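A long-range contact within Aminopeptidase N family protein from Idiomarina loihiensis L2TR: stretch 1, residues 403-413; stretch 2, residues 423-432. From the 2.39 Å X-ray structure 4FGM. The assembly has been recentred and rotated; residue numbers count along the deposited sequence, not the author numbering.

Stretch 1, residues 403-413: RVMKELWHEFG
Stretch 2, residues 423-432: TVINWLNQYP

Two helices of one chain pack at a steep angle, with the indole of Trp427 as the main bump between them. Residues 403-413 continue a helix that begins earlier, with i to i+4 backbone bonds such as Leu408 N to Val404 O (2.8 Å) and a wider pi-type turn at 409-413. Residues 423-429 form the second helix; Gln430 (phi/psi -113/22) leaves helical geometry, and Tyr431 (-101/122) is extended. The axes approach to 12.2 Å, with 115° between their N-to-C directions. The register runs in opposite senses: CA of Val404 lies 8.8 Å from CA of Leu428, CA of Leu408 8.1 Å from CA of Val424, and CA of Phe412 9.5 Å from CA of Thr423.

Trp427 (chi1 t, chi2 87°) points toward stretch 1 and fills a hollow walled by Val404, Glu407, Leu408 and Glu411. Leu408 (m, t) lays CD2 over one indole face, 3.6 Å from the centroid of the five-membered ring and 11° off its normal, a CH-pi contact; its CD1 lies 4.3 Å from CG2 of Val424 (t). Val404 (t) places CG1 3.4 Å from Trp427 CZ3 and 4.3 Å from CD2 of Leu428 (m, t). At the indole edge, Trp427 NE1 donates a nearly straight hydrogen bond to OE2 of Glu411 (m, t; 2.9 Å, 164°), which ties the NE1 edge of the indole to stretch 1. Glu407 (m, t) brings OE1 to the same ring's edge, 3.4 Å from Trp427 CH2, and to the edge of Tyr431 (chi1 t), 3.6 Å from CE1; aromatic C-H edges carry slight positive charge and suit a carboxylate oxygen. Its OE2 forms a salt bridge with Arg403 NE (3.0 Å), through charge alone.

Phe412 (m, chi2 -74°) extends the packing: Thr423 (m), its OG1 hydrogen-bonded elsewhere in the structure, sets CG2 over the phenyl face, 4.0 Å from the ring centroid and 20° off its normal, a CH-pi contact, while Phe412 CE2 lies 3.8 Å from Trp427 CD1; the Phe412 ring and the five-membered ring of Trp427 form an oblique pair, centroids 5.9 Å apart, planes at 78°.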

ATOM      1  N   ARG A 403     -16.354   8.906 -13.482  1.00 62.85           N
ATOM      2  CA  ARG A 403     -17.331   9.961 -13.249  1.00 61.44           C
ATOM      3  C   ARG A 403     -17.980   9.781 -11.875  1.00 53.19           C
ATOM      4  O   ARG A 403     -18.185  10.747 -11.141  1.00 55.17           O
ATOM      5  CB  ARG A 403     -18.404   9.959 -14.342  1.00 69.24           C
ATOM      6  CG  ARG A 403     -19.492  10.985 -14.084  1.00 84.99           C
ATOM      7  CD  ARG A 403     -20.063  11.597 -15.354  1.00 98.13           C
ATOM      8  NE  ARG A 403     -20.846  12.790 -15.035  1.00109.64           N
ATOM      9  CZ  ARG A 403     -20.335  13.909 -14.526  1.00115.17           C
ATOM     10  NH1 ARG A 403     -19.034  14.000 -14.278  1.00116.36           N
ATOM     11  NH2 ARG A 403     -21.124  14.935 -14.246  1.00115.88           N
ATOM     12  N   VAL A 404     -18.287   8.541 -11.523  1.00 50.70           N
ATOM     13  CA  VAL A 404     -18.898   8.260 -10.235  1.00 54.07           C
ATOM     14  C   VAL A 404     -17.966   8.669  -9.091  1.00 56.35           C
ATOM     15  O   VAL A 404     -18.423   9.199  -8.069  1.00 53.21           O
ATOM     16  CB  VAL A 404     -19.255   6.757 -10.109  1.00 50.71           C
ATOM     17  CG1 VAL A 404     -19.683   6.428  -8.683  1.00 45.73           C
ATOM     18  CG2 VAL A 404     -20.377   6.411 -11.090  1.00 50.11           C
HETATM   19  N   MSE A 405     -16.665   8.427  -9.258  1.00 53.52           N
HETATM   20  CA  MSE A 405     -15.691   8.785  -8.222  1.00 50.44           C
HETATM   21  C   MSE A 405     -15.674  10.300  -8.033  1.00 48.95           C
HETATM   22  O   MSE A 405     -15.683  10.794  -6.904  1.00 51.55           O
HETATM   23  CB  MSE A 405     -14.280   8.297  -8.595  1.00 48.85           C
HETATM   24  CG  MSE A 405     -14.126   6.782  -8.701  1.00 51.35           C
HETATM   25 SE   MSE A 405     -14.592   5.836  -7.070  1.00 68.93          SE
HETATM   26  CE  MSE A 405     -13.290   6.660  -5.890  1.00 43.35           C
ATOM     27  N   LYS A 406     -15.651  11.028  -9.148  1.00 46.44           N
ATOM     28  CA  LYS A 406     -15.648  12.491  -9.115  1.00 53.13           C
ATOM     29  C   LYS A 406     -16.822  12.989  -8.275  1.00 58.91           C
ATOM     30  O   LYS A 406     -16.650  13.738  -7.309  1.00 58.18           O
ATOM     31  CB  LYS A 406     -15.780  13.062 -10.531  1.00 51.92           C
ATOM     32  CG  LYS A 406     -15.854  14.588 -10.572  1.00 53.19           C
ATOM     33  CD  LYS A 406     -16.547  15.096 -11.829  1.00 60.46           C
ATOM     34  CE  LYS A 406     -18.022  15.399 -11.574  1.00 75.72           C
ATOM     35  NZ  LYS A 406     -18.231  16.641 -10.760  1.00 82.58           N
ATOM     36  N   GLU A 407     -18.019  12.560  -8.663  1.00 56.89           N
ATOM     37  CA  GLU A 407     -19.238  12.955  -7.977  1.00 57.42           C
ATOM     38  C   GLU A 407     -19.253  12.533  -6.513  1.00 53.97           C
ATOM     39  O   GLU A 407     -19.600  13.334  -5.641  1.00 50.39           O
ATOM     40  CB  GLU A 407     -20.450  12.396  -8.722  1.00 61.93           C
ATOM     41  CG  GLU A 407     -20.656  13.059 -10.082  1.00 72.59           C
ATOM     42  CD  GLU A 407     -21.762  12.417 -10.896  1.00 84.37           C
ATOM     43  OE1 GLU A 407     -22.712  11.884 -10.287  1.00 89.75           O
ATOM     44  OE2 GLU A 407     -21.690  12.459 -12.145  1.00 87.31           O
ATOM     45  N   LEU A 408     -18.873  11.289  -6.229  1.00 51.07           N
ATOM     46  CA  LEU A 408     -18.856  10.841  -4.842  1.00 50.96           C
ATOM     47  C   LEU A 408     -17.891  11.700  -4.040  1.00 53.69           C
ATOM     48  O   LEU A 408     -18.130  11.984  -2.869  1.00 54.24           O
ATOM     49  CB  LEU A 408     -18.447   9.369  -4.738  1.00 53.41           C
ATOM     50  CG  LEU A 408     -19.536   8.343  -5.062  1.00 50.74           C
ATOM     51  CD1 LEU A 408     -18.938   6.942  -5.075  1.00 46.78           C
ATOM     52  CD2 LEU A 408     -20.645   8.435  -4.031  1.00 48.09           C
ATOM     53  N   TRP A 409     -16.804  12.130  -4.675  1.00 57.25           N
ATOM     54  CA  TRP A 409     -15.832  12.955  -3.974  1.00 53.37           C
ATOM     55  C   TRP A 409     -16.387  14.338  -3.640  1.00 51.04           C
ATOM     56  O   TRP A 409     -16.188  14.837  -2.533  1.00 46.32           O
ATOM     57  CB  TRP A 409     -14.543  13.125  -4.784  1.00 55.31           C
ATOM     58  CG  TRP A 409     -13.528  13.907  -4.005  1.00 54.57           C
ATOM     59  CD1 TRP A 409     -12.796  13.466  -2.936  1.00 54.68           C
ATOM     60  CD2 TRP A 409     -13.235  15.300  -4.140  1.00 55.19           C
ATOM     61  NE1 TRP A 409     -12.075  14.499  -2.394  1.00 53.57           N
ATOM     62  CE2 TRP A 409     -12.329  15.640  -3.110  1.00 52.57           C
ATOM     63  CE3 TRP A 409     -13.662  16.302  -5.025  1.00 51.89           C
ATOM     64  CZ2 TRP A 409     -11.833  16.937  -2.944  1.00 58.91           C
ATOM     65  CZ3 TRP A 409     -13.171  17.591  -4.859  1.00 53.63           C
ATOM     66  CH2 TRP A 409     -12.268  17.897  -3.821  1.00 56.50           C
ATOM     67  N   HIS A 410     -17.070  14.962  -4.593  1.00 47.86           N
ATOM     68  CA  HIS A 410     -17.638  16.289  -4.350  1.00 56.53           C
ATOM     69  C   HIS A 410     -18.761  16.248  -3.319  1.00 53.93           C
ATOM     70  O   HIS A 410     -18.945  17.189  -2.547  1.00 51.38           O
ATOM     71  CB  HIS A 410     -18.160  16.889  -5.653  1.00 51.62           C
ATOM     72  CG  HIS A 410     -17.081  17.434  -6.537  1.00 52.84           C
ATOM     73  ND1 HIS A 410     -16.409  18.602  -6.252  1.00 47.91           N
ATOM     74  CD2 HIS A 410     -16.552  16.965  -7.692  1.00 51.34           C
ATOM     75  CE1 HIS A 410     -15.512  18.832  -7.195  1.00 50.39           C
ATOM     76  NE2 HIS A 410     -15.578  17.853  -8.079  1.00 51.55           N
ATOM     77  N   GLU A 411     -19.500  15.144  -3.295  1.00 52.59           N
ATOM     78  CA  GLU A 411     -20.602  15.002  -2.357  1.00 56.73           C
ATOM     79  C   GLU A 411     -20.178  14.673  -0.934  1.00 58.77           C
ATOM     80  O   GLU A 411     -20.559  15.360   0.011  1.00 61.17           O
ATOM     81  CB  GLU A 411     -21.572  13.919  -2.830  1.00 61.82           C
ATOM     82  CG  GLU A 411     -22.593  14.382  -3.845  1.00 69.30           C
ATOM     83  CD  GLU A 411     -23.715  13.375  -4.028  1.00 74.50           C
ATOM     84  OE1 GLU A 411     -24.285  12.920  -3.009  1.00 66.13           O
ATOM     85  OE2 GLU A 411     -24.031  13.045  -5.191  1.00 81.75           O
ATOM     86  N   PHE A 412     -19.382  13.621  -0.785  1.00 53.04           N
ATOM     87  CA  PHE A 412     -18.975  13.177   0.538  1.00 50.39           C
ATOM     88  C   PHE A 412     -17.530  13.444   0.919  1.00 52.25           C
ATOM     89  O   PHE A 412     -17.191  13.407   2.102  1.00 49.65           O
ATOM     90  CB  PHE A 412     -19.272  11.684   0.663  1.00 55.75           C
ATOM     91  CG  PHE A 412     -20.689  11.324   0.319  1.00 62.26           C
ATOM     92  CD1 PHE A 412     -21.729  11.625   1.197  1.00 67.83           C
ATOM     93  CD2 PHE A 412     -20.990  10.714  -0.896  1.00 61.56           C
ATOM     94  CE1 PHE A 412     -23.046  11.320   0.874  1.00 65.83           C
ATOM     95  CE2 PHE A 412     -22.311  10.405  -1.231  1.00 62.47           C
ATOM     96  CZ  PHE A 412     -23.339  10.711  -0.344  1.00 63.53           C
ATOM     97  N   GLY A 413     -16.684  13.709  -0.073  1.00 50.91           N
ATOM     98  CA  GLY A 413     -15.280  13.958   0.203  1.00 51.90           C
ATOM     99  C   GLY A 413     -14.937  15.412   0.457  1.00 53.57           C
ATOM    100  O   GLY A 413     -14.508  15.778   1.550  1.00 50.33           O
ATOM    101  N   THR A 423     -23.437   3.578   1.910  1.00 47.80           N
ATOM    102  CA  THR A 423     -23.519   4.804   1.120  1.00 46.64           C
ATOM    103  C   THR A 423     -23.331   4.624  -0.382  1.00 52.97           C
ATOM    104  O   THR A 423     -24.170   5.058  -1.171  1.00 59.42           O
ATOM    105  CB  THR A 423     -22.490   5.852   1.602  1.00 48.11           C
ATOM    106  OG1 THR A 423     -22.785   6.229   2.955  1.00 49.35           O
ATOM    107  CG2 THR A 423     -22.525   7.093   0.705  1.00 40.72           C
ATOM    108  N   VAL A 424     -22.230   3.996  -0.782  1.00 53.29           N
ATOM    109  CA  VAL A 424     -21.948   3.805  -2.200  1.00 51.33           C
ATOM    110  C   VAL A 424     -22.989   2.972  -2.955  1.00 52.80           C
ATOM    111  O   VAL A 424     -23.409   3.352  -4.048  1.00 50.99           O
ATOM    112  CB  VAL A 424     -20.538   3.187  -2.409  1.00 50.58           C
ATOM    113  CG1 VAL A 424     -20.299   2.892  -3.890  1.00 45.90           C
ATOM    114  CG2 VAL A 424     -19.478   4.155  -1.909  1.00 49.14           C
ATOM    115  N   ILE A 425     -23.417   1.846  -2.391  1.00 54.36           N
ATOM    116  CA  ILE A 425     -24.410   1.033  -3.090  1.00 56.81           C
ATOM    117  C   ILE A 425     -25.748   1.777  -3.195  1.00 59.72           C
ATOM    118  O   ILE A 425     -26.376   1.784  -4.259  1.00 54.27           O
ATOM    119  CB  ILE A 425     -24.620  -0.349  -2.410  1.00 51.04           C
ATOM    120  CG1 ILE A 425     -25.412  -1.263  -3.350  1.00 52.71           C
ATOM    121  CG2 ILE A 425     -25.350  -0.194  -1.082  1.00 52.31           C
ATOM    122  CD1 ILE A 425     -25.626  -2.670  -2.819  1.00 56.57           C
ATOM    123  N   ASN A 426     -26.175   2.417  -2.106  1.00 59.45           N
ATOM    124  CA  ASN A 426     -27.422   3.169  -2.122  1.00 58.97           C
ATOM    125  C   ASN A 426     -27.321   4.331  -3.103  1.00 61.20           C
ATOM    126  O   ASN A 426     -28.277   4.635  -3.818  1.00 66.91           O
ATOM    127  CB  ASN A 426     -27.745   3.696  -0.728  1.00 56.34           C
ATOM    128  CG  ASN A 426     -28.153   2.595   0.229  1.00 63.92           C
ATOM    129  OD1 ASN A 426     -28.354   2.835   1.414  1.00 71.10           O
ATOM    130  ND2 ASN A 426     -28.283   1.378  -0.284  1.00 56.07           N
ATOM    131  N   TRP A 427     -26.154   4.968  -3.142  1.00 58.08           N
ATOM    132  CA  TRP A 427     -25.924   6.093  -4.045  1.00 61.75           C
ATOM    133  C   TRP A 427     -26.113   5.629  -5.489  1.00 62.02           C
ATOM    134  O   TRP A 427     -26.621   6.368  -6.330  1.00 58.10           O
ATOM    135  CB  TRP A 427     -24.505   6.640  -3.864  1.00 59.29           C
ATOM    136  CG  TRP A 427     -24.254   7.923  -4.589  1.00 53.02           C
ATOM    137  CD1 TRP A 427     -24.500   9.184  -4.133  1.00 52.85           C
ATOM    138  CD2 TRP A 427     -23.731   8.071  -5.915  1.00 51.77           C
ATOM    139  NE1 TRP A 427     -24.159  10.112  -5.091  1.00 53.19           N
ATOM    140  CE2 TRP A 427     -23.683   9.455  -6.192  1.00 56.62           C
ATOM    141  CE3 TRP A 427     -23.293   7.169  -6.893  1.00 54.63           C
ATOM    142  CZ2 TRP A 427     -23.220   9.959  -7.414  1.00 56.46           C
ATOM    143  CZ3 TRP A 427     -22.830   7.673  -8.110  1.00 54.75           C
ATOM    144  CH2 TRP A 427     -22.796   9.054  -8.355  1.00 58.73           C
ATOM    145  N   LEU A 428     -25.701   4.399  -5.774  1.00 65.59           N
ATOM    146  CA  LEU A 428     -25.844   3.853  -7.117  1.00 61.73           C
ATOM    147  C   LEU A 428     -27.272   3.357  -7.356  1.00 61.70           C
ATOM    148  O   LEU A 428     -27.792   3.462  -8.469  1.00 67.41           O
ATOM    149  CB  LEU A 428     -24.838   2.718  -7.334  1.00 58.33           C
ATOM    150  CG  LEU A 428     -23.369   3.150  -7.407  1.00 52.62           C
ATOM    151  CD1 LEU A 428     -22.449   1.949  -7.203  1.00 45.56           C
ATOM    152  CD2 LEU A 428     -23.110   3.817  -8.742  1.00 52.49           C
ATOM    153  N   ASN A 429     -27.910   2.830  -6.314  1.00 63.50           N
ATOM    154  CA  ASN A 429     -29.277   2.332  -6.445  1.00 70.72           C
ATOM    155  C   ASN A 429     -30.310   3.448  -6.614  1.00 80.11           C
ATOM    156  O   ASN A 429     -31.459   3.190  -6.981  1.00 82.73           O
ATOM    157  CB  ASN A 429     -29.654   1.458  -5.245  1.00 70.63           C
ATOM    158  CG  ASN A 429     -29.018   0.079  -5.308  1.00 75.51           C
ATOM    159  OD1 ASN A 429     -28.559  -0.355  -6.368  1.00 79.53           O
ATOM    160  ND2 ASN A 429     -28.999  -0.623  -4.177  1.00 70.29           N
ATOM    161  N   GLN A 430     -29.903   4.685  -6.342  1.00 77.37           N
ATOM    162  CA  GLN A 430     -30.791   5.828  -6.489  1.00 77.09           C
ATOM    163  C   GLN A 430     -30.286   6.718  -7.622  1.00 73.21           C
ATOM    164  O   GLN A 430     -30.598   7.907  -7.673  1.00 77.84           O
ATOM    165  CB  GLN A 430     -30.869   6.630  -5.184  1.00 84.48           C
ATOM    166  CG  GLN A 430     -31.630   5.953  -4.020  1.00 90.93           C
ATOM    167  CD  GLN A 430     -33.153   5.922  -4.204  1.00 93.32           C
ATOM    168  OE1 GLN A 430     -33.755   6.877  -4.706  1.00100.15           O
ATOM    169  NE2 GLN A 430     -33.781   4.831  -3.769  1.00 83.94           N
ATOM    170  N   TYR A 431     -29.498   6.134  -8.524  1.00 68.63           N
ATOM    171  CA  TYR A 431     -28.953   6.857  -9.677  1.00 66.23           C
ATOM    172  C   TYR A 431     -29.819   6.476 -10.877  1.00 71.17           C
ATOM    173  O   TYR A 431     -29.928   5.299 -11.228  1.00 72.50           O
ATOM    174  CB  TYR A 431     -27.498   6.450  -9.941  1.00 67.98           C
ATOM    175  CG  TYR A 431     -26.708   7.448 -10.771  1.00 71.60           C
ATOM    176  CD1 TYR A 431     -25.848   8.367 -10.161  1.00 70.40           C
ATOM    177  CD2 TYR A 431     -26.829   7.486 -12.161  1.00 75.23           C
ATOM    178  CE1 TYR A 431     -25.131   9.295 -10.914  1.00 70.99           C
ATOM    179  CE2 TYR A 431     -26.114   8.415 -12.923  1.00 72.42           C
ATOM    180  CZ  TYR A 431     -25.269   9.316 -12.293  1.00 72.91           C
ATOM    181  OH  TYR A 431     -24.572  10.240 -13.038  1.00 73.08           O
ATOM    182  N   PRO A 432     -30.431   7.470 -11.533  1.00 77.93           N
ATOM    183  CA  PRO A 432     -31.303   7.263 -12.692  1.00 77.20           C
ATOM    184  C   PRO A 432     -30.761   6.479 -13.883  1.00 74.90           C
ATOM    185  O   PRO A 432     -29.754   6.856 -14.490  1.00 69.98           O
ATOM    186  CB  PRO A 432     -31.699   8.686 -13.078  1.00 73.61           C
ATOM    187  CG  PRO A 432     -30.496   9.472 -12.703  1.00 74.70           C
ATOM    188  CD  PRO A 432     -30.170   8.907 -11.340  1.00 78.80           C
TER